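Long-range contacts in gamma-glutamyl-gamma-aminobutyraldehyde dehydrogenase (Burkholderia cenocepacia, PDB 4LIH), which probably oxidises aldehydes, such as gamma-glutamyl-gamma-aminobutyraldehyde, to the corresponding acids with NAD(P)+ as cofactor: residues Pro280-Pro285 with Ile415-Val420; Gly312-Val317 with Val424-Asp429; Leu284-Asp289 with Trp439-Thr444. One frame throughout, in Å; residues are numbered along the deposited sequence. Where two conformers were deposited one is given.

In the fold
The three contacts lie on or just past one mixed sheet, in which strands 435-439, 280-283, 314-318 and 411-417 lie side by side in that order and run parallel. Interactions 1 and 2 have centres about 7 Å apart. They are joined by probable hydrogen bonds from Val-283 N to Leu-316 O and from Ile-415 N to Leu-315 O. Helix 420-428 follows strand 411-417 and covers the sheet in both. Interaction 3 lies past the ends of strands 280-283 and 435-439, its centre about 11 Å from that of interaction 1, and shares Leu-284 and Pro-285 with it. Interactions 2 and 3 do not touch. All three lie away from the predicted active-site residue Glu-274.

Interaction 1. Residues Pro280-Pro285 with Ile415-Val420; sequences PNIVLP and IVFDDV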
ATOM      1  N   PRO A 280      21.362   5.879  22.585  1.00  8.19           N
ATOM      2  CA  PRO A 280      22.577   5.056  22.749  1.00  8.35           C
ATOM      3  C   PRO A 280      23.161   4.603  21.408  1.00  8.51           C
ATOM      4  O   PRO A 280      22.417   4.309  20.469  1.00  8.53           O
ATOM      5  CB  PRO A 280      22.049   3.870  23.529  1.00  8.33           C
ATOM      6  CG  PRO A 280      20.694   3.674  22.882  1.00  8.24           C
ATOM      7  CD  PRO A 280      20.150   5.082  22.849  1.00  8.16           C
ATOM      8  N   ASN A 281      24.490   4.610  21.334  1.00  8.80           N
ATOM      9  CA  ASN A 281      25.283   4.263  20.163  1.00  9.00           C
ATOM     10  C   ASN A 281      26.208   3.122  20.577  1.00  9.32           C
ATOM     11  O   ASN A 281      27.169   3.348  21.291  1.00  9.22           O
ATOM     12  CB  ASN A 281      26.070   5.499  19.744  1.00  8.93           C
ATOM     13  CG  ASN A 281      26.840   5.338  18.437  1.00  9.02           C
ATOM     14  OD1 ASN A 281      26.669   4.395  17.628  1.00  8.99           O
ATOM     15  ND2 ASN A 281      27.745   6.267  18.249  1.00  9.04           N
ATOM     16  N   ILE A 282      25.868   1.894  20.140  1.00  9.62           N
ATOM     17  CA  ILE A 282      26.498   0.661  20.628  1.00 10.01           C
ATOM     18  C   ILE A 282      27.586   0.132  19.693  1.00 10.38           C
ATOM     19  O   ILE A 282      27.306  -0.181  18.552  1.00 10.65           O
ATOM     20  CB  ILE A 282      25.464  -0.447  20.787  1.00 10.03           C
ATOM     21  CG1 ILE A 282      24.305   0.070  21.667  1.00 10.01           C
ATOM     22  CG2 ILE A 282      26.186  -1.689  21.335  1.00 10.21           C
ATOM     23  CD1 ILE A 282      23.155  -0.896  21.862  1.00  9.98           C
ATOM     24  N   VAL A 283      28.820   0.040  20.168  1.00 10.85           N
ATOM     25  CA  VAL A 283      29.935  -0.394  19.311  1.00 11.36           C
ATOM     26  C   VAL A 283      30.458  -1.702  19.824  1.00 11.83           C
ATOM     27  O   VAL A 283      30.981  -1.764  20.919  1.00 11.90           O
ATOM     28  CB  VAL A 283      31.057   0.621  19.249  1.00 11.37           C
ATOM     29  CG1 VAL A 283      32.096   0.211  18.232  1.00 11.52           C
ATOM     30  CG2 VAL A 283      30.535   1.971  18.899  1.00 11.26           C
ATOM     31  N   LEU A 284      30.299  -2.734  18.989  1.00 12.49           N
ATOM     32  CA  LEU A 284      30.712  -4.076  19.278  1.00 12.88           C
ATOM     33  C   LEU A 284      32.096  -4.419  18.695  1.00 13.57           C
ATOM     34  O   LEU A 284      32.547  -3.801  17.746  1.00 13.69           O
ATOM     35  CB  LEU A 284      29.678  -5.057  18.760  1.00 13.00           C
ATOM     36  CG  LEU A 284      28.318  -4.947  19.447  1.00 13.01           C
ATOM     37  CD1 LEU A 284      27.236  -5.617  18.640  1.00 13.10           C
ATOM     38  CD2 LEU A 284      28.427  -5.576  20.813  1.00 13.35           C
ATOM     39  N   PRO A 285      32.754  -5.449  19.254  1.00 14.30           N
ATOM     40  CA  PRO A 285      34.122  -5.842  18.815  1.00 14.71           C
ATOM     41  C   PRO A 285      34.262  -6.143  17.306  1.00 15.28           C
ATOM     42  O   PRO A 285      35.307  -5.840  16.696  1.00 15.30           O
ATOM     43  CB  PRO A 285      34.382  -7.099  19.627  1.00 14.85           C
ATOM     44  CG  PRO A 285      33.550  -6.930  20.860  1.00 14.72           C
ATOM     45  CD  PRO A 285      32.278  -6.292  20.359  1.00 14.52           C
ATOM     46  N   ILE A 415      30.196   4.512  28.072  1.00 10.75           N
ATOM     47  CA  ILE A 415      29.746   3.455  29.004  1.00 11.06           C
ATOM     48  C   ILE A 415      30.277   2.141  28.490  1.00 11.50           C
ATOM     49  O   ILE A 415      30.095   1.834  27.327  1.00 11.40           O
ATOM     50  CB  ILE A 415      28.190   3.387  29.085  1.00 10.89           C
ATOM     51  CG1 ILE A 415      27.659   4.717  29.622  1.00 10.83           C
ATOM     52  CG2 ILE A 415      27.740   2.157  29.904  1.00 11.06           C
ATOM     53  CD1 ILE A 415      26.174   4.980  29.448  1.00 10.74           C
ATOM     54  N   VAL A 416      30.949   1.378  29.350  1.00 12.28           N
ATOM     55  CA  VAL A 416      31.529   0.099  28.958  1.00 12.75           C
ATOM     56  C   VAL A 416      30.579  -1.054  29.242  1.00 13.03           C
ATOM     57  O   VAL A 416      29.827  -0.997  30.204  1.00 13.22           O
ATOM     58  CB  VAL A 416      32.862  -0.156  29.700  1.00 13.28           C
ATOM     59  CG1 VAL A 416      32.619  -0.441  31.187  1.00 13.81           C
ATOM     60  CG2 VAL A 416      33.569  -1.330  29.056  1.00 13.54           C
ATOM     61  N   PHE A 417      30.605  -2.092  28.412  1.00 13.10           N
ATOM     62  CA  PHE A 417      29.827  -3.270  28.682  1.00 13.77           C
ATOM     63  C   PHE A 417      30.592  -4.509  28.285  1.00 15.09           C
ATOM     64  O   PHE A 417      31.590  -4.437  27.542  1.00 15.17           O
ATOM     65  CB  PHE A 417      28.503  -3.233  27.932  1.00 13.16           C
ATOM     66  CG  PHE A 417      28.642  -3.330  26.435  1.00 12.70           C
ATOM     67  CD1 PHE A 417      28.563  -4.561  25.787  1.00 12.41           C
ATOM     68  CD2 PHE A 417      28.776  -2.173  25.656  1.00 12.42           C
ATOM     69  CE1 PHE A 417      28.646  -4.637  24.414  1.00 12.32           C
ATOM     70  CE2 PHE A 417      28.858  -2.248  24.271  1.00 12.18           C
ATOM     71  CZ  PHE A 417      28.805  -3.468  23.651  1.00 12.09           C
ATOM     72  N   ASP A 418      30.127  -5.635  28.804  1.00 16.94           N
ATOM     73  CA  ASP A 418      30.827  -6.920  28.635  1.00 19.31           C
ATOM     74  C   ASP A 418      30.144  -7.853  27.661  1.00 19.19           C
ATOM     75  O   ASP A 418      30.762  -8.749  27.106  1.00 19.25           O
ATOM     76  CB  ASP A 418      30.999  -7.618  29.985  1.00 21.03           C
ATOM     77  CG  ASP A 418      32.056  -6.968  30.815  1.00 22.75           C
ATOM     78  OD1 ASP A 418      33.268  -7.052  30.480  1.00 26.93           O
ATOM     79  OD2 ASP A 418      31.692  -6.327  31.792  1.00 23.92           O
ATOM     80  N   ASP A 419      28.861  -7.656  27.433  1.00 19.77           N
ATOM     81  CA  ASP A 419      28.190  -8.456  26.428  1.00 20.46           C
ATOM     82  C   ASP A 419      26.970  -7.752  25.881  1.00 18.94           C
ATOM     83  O   ASP A 419      26.434  -6.798  26.496  1.00 17.06           O
ATOM     84  CB  ASP A 419      27.800  -9.803  26.998  1.00 23.00           C
ATOM     85  CG  ASP A 419      26.803  -9.683  28.106  1.00 25.40           C
ATOM     86  OD1 ASP A 419      25.582  -9.656  27.804  1.00 26.73           O
ATOM     87  OD2 ASP A 419      27.258  -9.626  29.273  1.00 27.24           O
ATOM     88  N   VAL A 420      26.555  -8.241  24.718  1.00 18.09           N
ATOM     89  CA  VAL A 420      25.585  -7.554  23.899  1.00 17.87           C
ATOM     90  C   VAL A 420      24.241  -7.414  24.597  1.00 17.34           C
ATOM     91  O   VAL A 420      23.597  -6.368  24.504  1.00 16.61           O
ATOM     92  CB  VAL A 420      25.454  -8.230  22.511  1.00 18.89           C
ATOM     93  CG1 VAL A 420      24.972  -9.672  22.634  1.00 18.91           C
ATOM     94  CG2 VAL A 420      24.554  -7.394  21.581  1.00 19.40           C
TER
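Among the parallel strands of the mixed sheet of this aldehyde dehydrogenase fold, Phe-417 meets Ile-282 and Leu-284 near the C-terminal ends of two strands that are not neighbours, Leu-284 lying just past the first. Strand 314-318 runs between them, so the contact is made by side chains reaching past it. The phenyl ring does most of the reaching. Its CG sits between the backbone N and the carbonyl carbon (chi1 67°), and the ring tip points at segment 280-285. Leu-284 CD2 comes to the ring edge, near its plane, 3.6 Å from Phe-417 CZ. The leucine and phenylalanine side chains cross at about a right angle. Ile-282 also crosses the phenylalanine at about a right angle, with its CG2 3.9 Å from Phe-417 CZ, in an oblique approach. The backbone oxygen Val-283 O is just as far from Phe-417 CZ.

This is the turn from strand 411-417 into helix 420-428, which packs over the sheet. Asp-419 is the N-cap of that helix, and its OD1 accepts from Glu-422 N. Val-420 opens the helix and adds a looser apolar contact, its CB 4.3 Å from Leu-284 CD2. Phe-417 also packs on Ala-423 of the helix.

Interaction 2. Residues Gly312-Val317 with Val424-Asp429; sequences GSRLLV and VRIAND
Arg-314 reaches from strand 314-317 to the last turn of helix 424-428 and donates to two successive backbone oxygens. The segment axes are 10.0 Å apart and run nearly antiparallel, at 174°. Arg-314 NH1 gives a hydrogen bond to Ile-426 O at 2.8 Å. Arg-314 NH2 gives one of the same length, 2.8 Å, to Ala-427 O. Both bonds are fairly straight, with N-H...O angles of 161°. Both oxygens lie at the guanidinium edge, close to its plane. The third donor, Arg-314 NE, is bonded to Lys-278 O, and NH2 has a further hydrogen bond outside the two segments. The side chain bends at chi3 (-68°), which places NE.

The two acceptors are met differently. For Ala-427 O the donor is tilted only slightly from the carbonyl plane. For Ile-426 O the donor stands well above it. Ile-426 O has a second partner, Asp-429 N, at 3.1 Å, and the two donors come from opposite faces of the carbonyl plane.

Beside the arginine the contact is apolar. Leu-316 CD2 lies 3.9 Å from Ile-426 CG2 and 4.3 Å from Ala-427 CB. Ala-427 also packs on Pro-280 and Ile-282. This is the common packing of a helix on a parallel alpha/beta sheet, with an arginine added at the helix C-terminus.

Carbonyl oxygens at a helix C-terminus lie at the negative end of the helix dipole. A guanidinium placed there probably gains from that field as well as from its hydrogen bonds, and it supplies a donor to each of two successive carbonyl oxygens near the helix end, one of which also accepts from Asp-429 N.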
ATOM      1  N   GLY A 312      23.873  11.148  19.773  1.00  9.36           N
ATOM      2  CA  GLY A 312      24.385   9.855  20.282  1.00  9.36           C
ATOM      3  C   GLY A 312      25.147  10.144  21.585  1.00  9.39           C
ATOM      4  O   GLY A 312      26.353  10.079  21.626  1.00  9.30           O
ATOM      5  N   SER A 313      24.399  10.435  22.645  1.00  9.27           N
ATOM      6  CA  SER A 313      24.984  11.003  23.872  1.00  9.24           C
ATOM      7  C   SER A 313      25.424   9.936  24.847  1.00  9.36           C
ATOM      8  O   SER A 313      26.073  10.243  25.853  1.00  9.17           O
ATOM      9  CB  SER A 313      23.979  11.925  24.547  1.00  9.27           C
ATOM     10  OG  SER A 313      22.738  11.270  24.683  1.00  9.10           O
ATOM     11  N   ARG A 314      25.057   8.674  24.574  1.00  9.49           N
ATOM     12  CA  ARG A 314      25.586   7.555  25.351  1.00  9.72           C
ATOM     13  C   ARG A 314      26.275   6.666  24.324  1.00 10.03           C
ATOM     14  O   ARG A 314      25.600   6.120  23.434  1.00 10.11           O
ATOM     15  CB  ARG A 314      24.498   6.753  26.103  1.00  9.55           C
ATOM     16  CG  ARG A 314      23.756   7.544  27.111  1.00  9.52           C
ATOM     17  CD  ARG A 314      22.721   6.765  27.900  1.00  9.47           C
ATOM     18  NE  ARG A 314      21.600   6.342  27.108  1.00  9.38           N
ATOM     19  CZ  ARG A 314      20.929   5.180  27.229  1.00  9.35           C
ATOM     20  NH1 ARG A 314      21.256   4.255  28.112  1.00  9.46           N
ATOM     21  NH2 ARG A 314      19.898   4.943  26.435  1.00  9.43           N
ATOM     22  N   LEU A 315      27.608   6.617  24.391  1.00 10.48           N
ATOM     23  CA  LEU A 315      28.404   5.671  23.601  1.00 10.99           C
ATOM     24  C   LEU A 315      28.704   4.457  24.447  1.00 11.06           C
ATOM     25  O   LEU A 315      29.450   4.521  25.422  1.00 10.88           O
ATOM     26  CB  LEU A 315      29.707   6.306  23.130  1.00 11.77           C
ATOM     27  CG  LEU A 315      30.533   5.343  22.279  1.00 12.38           C
ATOM     28  CD1 LEU A 315      30.058   5.388  20.845  1.00 12.47           C
ATOM     29  CD2 LEU A 315      32.028   5.600  22.393  1.00 13.10           C
ATOM     30  N   LEU A 316      28.079   3.350  24.075  1.00 11.18           N
ATOM     31  CA  LEU A 316      28.244   2.087  24.742  1.00 11.43           C
ATOM     32  C   LEU A 316      29.277   1.307  23.934  1.00 11.81           C
ATOM     33  O   LEU A 316      29.052   1.022  22.743  1.00 11.73           O
ATOM     34  CB  LEU A 316      26.938   1.319  24.742  1.00 11.56           C
ATOM     35  CG  LEU A 316      25.907   1.609  25.823  1.00 11.46           C
ATOM     36  CD1 LEU A 316      25.577   3.071  25.942  1.00 11.59           C
ATOM     37  CD2 LEU A 316      24.613   0.814  25.621  1.00 11.51           C
ATOM     38  N   VAL A 317      30.383   0.950  24.572  1.00 12.15           N
ATOM     39  CA  VAL A 317      31.497   0.307  23.883  1.00 12.37           C
ATOM     40  C   VAL A 317      31.945  -0.950  24.613  1.00 12.68           C
ATOM     41  O   VAL A 317      32.065  -0.963  25.820  1.00 12.52           O
ATOM     42  CB  VAL A 317      32.674   1.284  23.727  1.00 12.51           C
ATOM     43  CG1 VAL A 317      33.161   1.786  25.063  1.00 12.68           C
ATOM     44  CG2 VAL A 317      33.802   0.653  22.932  1.00 12.62           C
ATOM     45  N   VAL A 424      22.176  -3.940  25.294  1.00 11.95           N
ATOM     46  CA  VAL A 424      20.772  -3.725  24.936  1.00 11.83           C
ATOM     47  C   VAL A 424      19.966  -3.278  26.158  1.00 11.98           C
ATOM     48  O   VAL A 424      19.163  -2.333  26.065  1.00 11.54           O
ATOM     49  CB  VAL A 424      20.133  -4.930  24.224  1.00 11.70           C
ATOM     50  CG1 VAL A 424      18.614  -4.741  24.113  1.00 11.49           C
ATOM     51  CG2 VAL A 424      20.741  -5.133  22.845  1.00 11.83           C
ATOM     52  N   ARG A 425      20.185  -3.939  27.300  0.50 12.13           N
ATOM     53  CA  ARG A 425      19.505  -3.572  28.535  0.50 12.22           C
ATOM     54  C   ARG A 425      19.812  -2.117  28.923  0.50 12.00           C
ATOM     55  O   ARG A 425      18.905  -1.362  29.214  0.50 11.85           O
ATOM     56  CB  ARG A 425      19.861  -4.540  29.675  0.50 12.70           C
ATOM     57  CG  ARG A 425      19.254  -5.929  29.504  0.50 12.99           C
ATOM     58  CD  ARG A 425      19.481  -6.837  30.698  0.50 13.23           C
ATOM     59  NE  ARG A 425      20.809  -6.683  31.282  0.50 13.59           N
ATOM     60  CZ  ARG A 425      21.785  -7.575  31.180  0.50 13.73           C
ATOM     61  NH1 ARG A 425      21.608  -8.685  30.494  0.50 13.86           N
ATOM     62  NH2 ARG A 425      22.941  -7.348  31.762  0.50 14.00           N
ATOM     63  N   ILE A 426      21.080  -1.719  28.874  1.00 11.80           N
ATOM     64  CA  ILE A 426      21.467  -0.324  29.168  1.00 11.56           C
ATOM     65  C   ILE A 426      20.832   0.651  28.143  1.00 11.30           C
ATOM     66  O   ILE A 426      20.274   1.685  28.510  1.00 11.04           O
ATOM     67  CB  ILE A 426      23.016  -0.179  29.189  1.00 11.66           C
ATOM     68  CG1 ILE A 426      23.615  -0.984  30.368  1.00 11.88           C
ATOM     69  CG2 ILE A 426      23.420   1.293  29.269  1.00 11.56           C
ATOM     70  CD1 ILE A 426      25.129  -1.113  30.277  1.00 12.08           C
ATOM     71  N   ALA A 427      20.893   0.281  26.863  1.00 11.23           N
ATOM     72  CA  ALA A 427      20.360   1.115  25.795  1.00 10.96           C
ATOM     73  C   ALA A 427      18.895   1.414  26.079  1.00 10.94           C
ATOM     74  O   ALA A 427      18.506   2.575  26.055  1.00 10.48           O
ATOM     75  CB  ALA A 427      20.506   0.435  24.457  1.00 11.04           C
ATOM     76  N   ASN A 428      18.122   0.389  26.430  1.00 10.92           N
ATOM     77  CA  ASN A 428      16.677   0.578  26.576  1.00 11.13           C
ATOM     78  C   ASN A 428      16.274   1.115  27.949  1.00 11.30           C
ATOM     79  O   ASN A 428      15.101   1.365  28.173  1.00 11.15           O
ATOM     80  CB  ASN A 428      15.937  -0.732  26.344  1.00 11.07           C
ATOM     81  CG  ASN A 428      15.904  -1.138  24.885  1.00 10.92           C
ATOM     82  OD1 ASN A 428      15.914  -0.297  23.993  1.00 10.76           O
ATOM     83  ND2 ASN A 428      15.804  -2.445  24.643  1.00 10.99           N
ATOM     84  N   ASP A 429      17.221   1.222  28.876  1.00 11.78           N
ATOM     85  CA  ASP A 429      16.911   1.620  30.269  1.00 12.35           C
ATOM     86  C   ASP A 429      16.879   3.136  30.333  1.00 12.09           C
ATOM     87  O   ASP A 429      17.811   3.780  30.838  1.00 12.51           O
ATOM     88  CB  ASP A 429      17.940   1.091  31.246  1.00 12.80           C
ATOM     89  CG  ASP A 429      17.557   1.309  32.727  1.00 13.81           C
ATOM     90  OD1 ASP A 429      16.381   1.621  33.071  1.00 13.93           O
ATOM     91  OD2 ASP A 429      18.473   1.122  33.550  1.00 14.03           O
TER

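Interaction 3. Residues Leu284-Asp289 with Trp439-Thr444; sequences LPDCPD and WTSNLT
The backbone oxygen Asp-286 O takes two donors from one residue, Ser-441. Ser-441 OG donates to Asp-286 O at 2.8 Å, in the carbonyl plane and on a lone pair. Ser-441 N adds a weak, bent bond to the same oxygen, at 3.0 Å. The serine OG sits between its backbone N and carbonyl carbon (chi1 60°), which lets OG and the backbone N face the same acceptor. The acceptor belongs to a type I beta turn, Leu-284 to Cys-287, on the link from strand 280-283 to helix 290-302. This strand-to-helix link packs against the one that joins strand 435-439 to helix 443-452.

The side chain of Asp-286 makes a further bond. Thr-440 OG1 donates to Asp-286 OD1 at 2.6 Å, on the syn side and 30° out of the carboxylate plane. The two side chains lie side by side and point the same way. Thr-440 OG1 also accepts from Asn-442 N at 3.2 Å, closing an ST turn just before the helix. Asn-442 is the N-cap of that helix, with its OD1 accepting from Thr-445 N.

Leu-284 N continues the strand pairing with a bond to Trp-439 O. The indole NE1 of the same tryptophan donates to Asn-281 OD1. Pro-288 packs on the backbone of Thr-440, and a second subunit packs against Ser-441 and Asn-442 through its own Asn-442 and Ser-441.

The CB of Cys-287 is turned from segment 439-444, but its sulfur still reaches Trp-439. The sulfur comes obliquely to the indole, with Cys-287 SG 5.2 Å from the centroid of the six-membered ring of Trp-439 and 3.8 Å from Trp-439 CB.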
ATOM      1  N   LEU A 284      30.299  -2.734  18.989  1.00 12.49           N
ATOM      2  CA  LEU A 284      30.712  -4.076  19.278  1.00 12.88           C
ATOM      3  C   LEU A 284      32.096  -4.419  18.695  1.00 13.57           C
ATOM      4  O   LEU A 284      32.547  -3.801  17.746  1.00 13.69           O
ATOM      5  CB  LEU A 284      29.678  -5.057  18.760  1.00 13.00           C
ATOM      6  CG  LEU A 284      28.318  -4.947  19.447  1.00 13.01           C
ATOM      7  CD1 LEU A 284      27.236  -5.617  18.640  1.00 13.10           C
ATOM      8  CD2 LEU A 284      28.427  -5.576  20.813  1.00 13.35           C
ATOM      9  N   PRO A 285      32.754  -5.449  19.254  1.00 14.30           N
ATOM     10  CA  PRO A 285      34.122  -5.842  18.815  1.00 14.71           C
ATOM     11  C   PRO A 285      34.262  -6.143  17.306  1.00 15.28           C
ATOM     12  O   PRO A 285      35.307  -5.840  16.696  1.00 15.30           O
ATOM     13  CB  PRO A 285      34.382  -7.099  19.627  1.00 14.85           C
ATOM     14  CG  PRO A 285      33.550  -6.930  20.860  1.00 14.72           C
ATOM     15  CD  PRO A 285      32.278  -6.292  20.359  1.00 14.52           C
ATOM     16  N   ASP A 286      33.207  -6.698  16.696  1.00 15.27           N
ATOM     17  CA  ASP A 286      33.250  -6.989  15.272  1.00 15.39           C
ATOM     18  C   ASP A 286      32.741  -5.839  14.381  1.00 15.75           C
ATOM     19  O   ASP A 286      32.406  -6.055  13.219  1.00 15.88           O
ATOM     20  CB  ASP A 286      32.543  -8.305  14.969  1.00 15.12           C
ATOM     21  CG  ASP A 286      31.048  -8.263  15.249  1.00 14.81           C
ATOM     22  OD1 ASP A 286      30.464  -7.195  15.509  1.00 13.86           O
ATOM     23  OD2 ASP A 286      30.461  -9.334  15.238  1.00 14.73           O
ATOM     24  N   CYS A 287      32.690  -4.624  14.923  1.00 16.28           N
ATOM     25  CA  CYS A 287      32.406  -3.412  14.130  1.00 17.24           C
ATOM     26  C   CYS A 287      33.213  -3.443  12.834  1.00 17.75           C
ATOM     27  O   CYS A 287      34.424  -3.672  12.905  1.00 16.49           O
ATOM     28  CB  CYS A 287      32.799  -2.204  14.969  1.00 18.23           C
ATOM     29  SG  CYS A 287      32.701  -0.599  14.185  1.00 19.95           S
ATOM     30  N   PRO A 288      32.560  -3.246  11.652  1.00 18.32           N
ATOM     31  CA  PRO A 288      33.310  -3.383  10.400  1.00 18.96           C
ATOM     32  C   PRO A 288      34.483  -2.410  10.229  1.00 19.71           C
ATOM     33  O   PRO A 288      35.484  -2.792   9.667  1.00 20.05           O
ATOM     34  CB  PRO A 288      32.245  -3.200   9.287  1.00 19.24           C
ATOM     35  CG  PRO A 288      31.053  -2.600   9.928  1.00 18.84           C
ATOM     36  CD  PRO A 288      31.195  -2.715  11.433  1.00 18.46           C
ATOM     37  N   ASP A 289      34.389  -1.189  10.750  1.00 20.06           N
ATOM     38  CA  ASP A 289      35.418  -0.167  10.515  1.00 20.49           C
ATOM     39  C   ASP A 289      35.455   0.738  11.735  1.00 20.25           C
ATOM     40  O   ASP A 289      34.613   1.596  11.877  1.00 18.11           O
ATOM     41  CB  ASP A 289      35.072   0.609   9.248  1.00 20.85           C
ATOM     42  CG  ASP A 289      36.046   1.756   8.949  1.00 21.96           C
ATOM     43  OD1 ASP A 289      36.842   2.167   9.815  1.00 22.38           O
ATOM     44  OD2 ASP A 289      35.982   2.266   7.810  1.00 23.10           O
ATOM     45  N   TRP A 439      26.772  -1.083  15.955  1.00  9.95           N
ATOM     46  CA  TRP A 439      27.855  -1.321  14.985  1.00 10.34           C
ATOM     47  C   TRP A 439      28.359  -2.738  15.102  1.00 10.76           C
ATOM     48  O   TRP A 439      28.946  -3.110  16.132  1.00 10.86           O
ATOM     49  CB  TRP A 439      29.033  -0.361  15.179  1.00 10.36           C
ATOM     50  CG  TRP A 439      28.669   1.099  15.016  1.00 10.18           C
ATOM     51  CD1 TRP A 439      27.884   1.831  15.854  1.00 10.08           C
ATOM     52  CD2 TRP A 439      29.013   1.977  13.922  1.00 10.17           C
ATOM     53  NE1 TRP A 439      27.767   3.090  15.397  1.00 10.01           N
ATOM     54  CE2 TRP A 439      28.408   3.214  14.191  1.00 10.06           C
ATOM     55  CE3 TRP A 439      29.784   1.835  12.759  1.00 10.26           C
ATOM     56  CZ2 TRP A 439      28.587   4.337  13.366  1.00  9.99           C
ATOM     57  CZ3 TRP A 439      29.930   2.927  11.909  1.00 10.23           C
ATOM     58  CH2 TRP A 439      29.317   4.167  12.212  1.00 10.14           C
ATOM     59  N   THR A 440      28.187  -3.509  14.023  1.00 11.23           N
ATOM     60  CA  THR A 440      28.547  -4.914  13.976  1.00 11.65           C
ATOM     61  C   THR A 440      28.605  -5.378  12.525  1.00 12.20           C
ATOM     62  O   THR A 440      27.829  -4.921  11.677  1.00 11.99           O
ATOM     63  CB  THR A 440      27.563  -5.811  14.762  1.00 11.66           C
ATOM     64  OG1 THR A 440      28.010  -7.169  14.722  1.00 11.66           O
ATOM     65  CG2 THR A 440      26.111  -5.732  14.203  1.00 11.50           C
ATOM     66  N   SER A 441      29.533  -6.304  12.253  1.00 13.10           N
ATOM     67  CA  SER A 441      29.646  -6.911  10.944  1.00 13.48           C
ATOM     68  C   SER A 441      28.742  -8.136  10.777  1.00 13.53           C
ATOM     69  O   SER A 441      28.612  -8.653   9.670  1.00 13.96           O
ATOM     70  CB  SER A 441      31.125  -7.283  10.656  1.00 14.01           C
ATOM     71  OG  SER A 441      31.580  -8.201  11.635  1.00 14.62           O
ATOM     72  N   ASN A 442      28.126  -8.599  11.864  1.00 13.58           N
ATOM     73  CA  ASN A 442      27.438  -9.883  11.899  1.00 13.69           C
ATOM     74  C   ASN A 442      25.980  -9.700  11.510  1.00 13.20           C
ATOM     75  O   ASN A 442      25.305  -8.868  12.069  1.00 12.54           O
ATOM     76  CB  ASN A 442      27.518 -10.495  13.299  1.00 14.09           C
ATOM     77  CG  ASN A 442      26.926 -11.885  13.372  1.00 14.63           C
ATOM     78  OD1 ASN A 442      25.731 -12.061  13.582  1.00 15.14           O
ATOM     79  ND2 ASN A 442      27.768 -12.898  13.190  1.00 15.00           N
ATOM     80  N   LEU A 443      25.529 -10.481  10.536  1.00 13.07           N
ATOM     81  CA  LEU A 443      24.166 -10.395  10.008  1.00 12.81           C
ATOM     82  C   LEU A 443      23.117 -10.568  11.075  1.00 12.88           C
ATOM     83  O   LEU A 443      22.237  -9.707  11.246  1.00 12.81           O
ATOM     84  CB  LEU A 443      23.979 -11.417   8.909  1.00 13.04           C
ATOM     85  CG  LEU A 443      22.546 -11.599   8.403  1.00 12.95           C
ATOM     86  CD1 LEU A 443      22.245 -10.461   7.439  1.00 12.81           C
ATOM     87  CD2 LEU A 443      22.395 -12.999   7.763  1.00 13.30           C
ATOM     88  N   THR A 444      23.230 -11.636  11.862  1.00 13.02           N
ATOM     89  CA  THR A 444      22.247 -11.919  12.921  1.00 13.11           C
ATOM     90  C   THR A 444      22.246 -10.876  14.033  1.00 13.08           C
ATOM     91  O   THR A 444      21.174 -10.404  14.461  1.00 13.01           O
ATOM     92  CB  THR A 444      22.413 -13.371  13.445  1.00 13.68           C
ATOM     93  OG1 THR A 444      22.007 -14.274  12.411  1.00 13.86           O
ATOM     94  CG2 THR A 444      21.569 -13.660  14.674  1.00 13.75           C
TER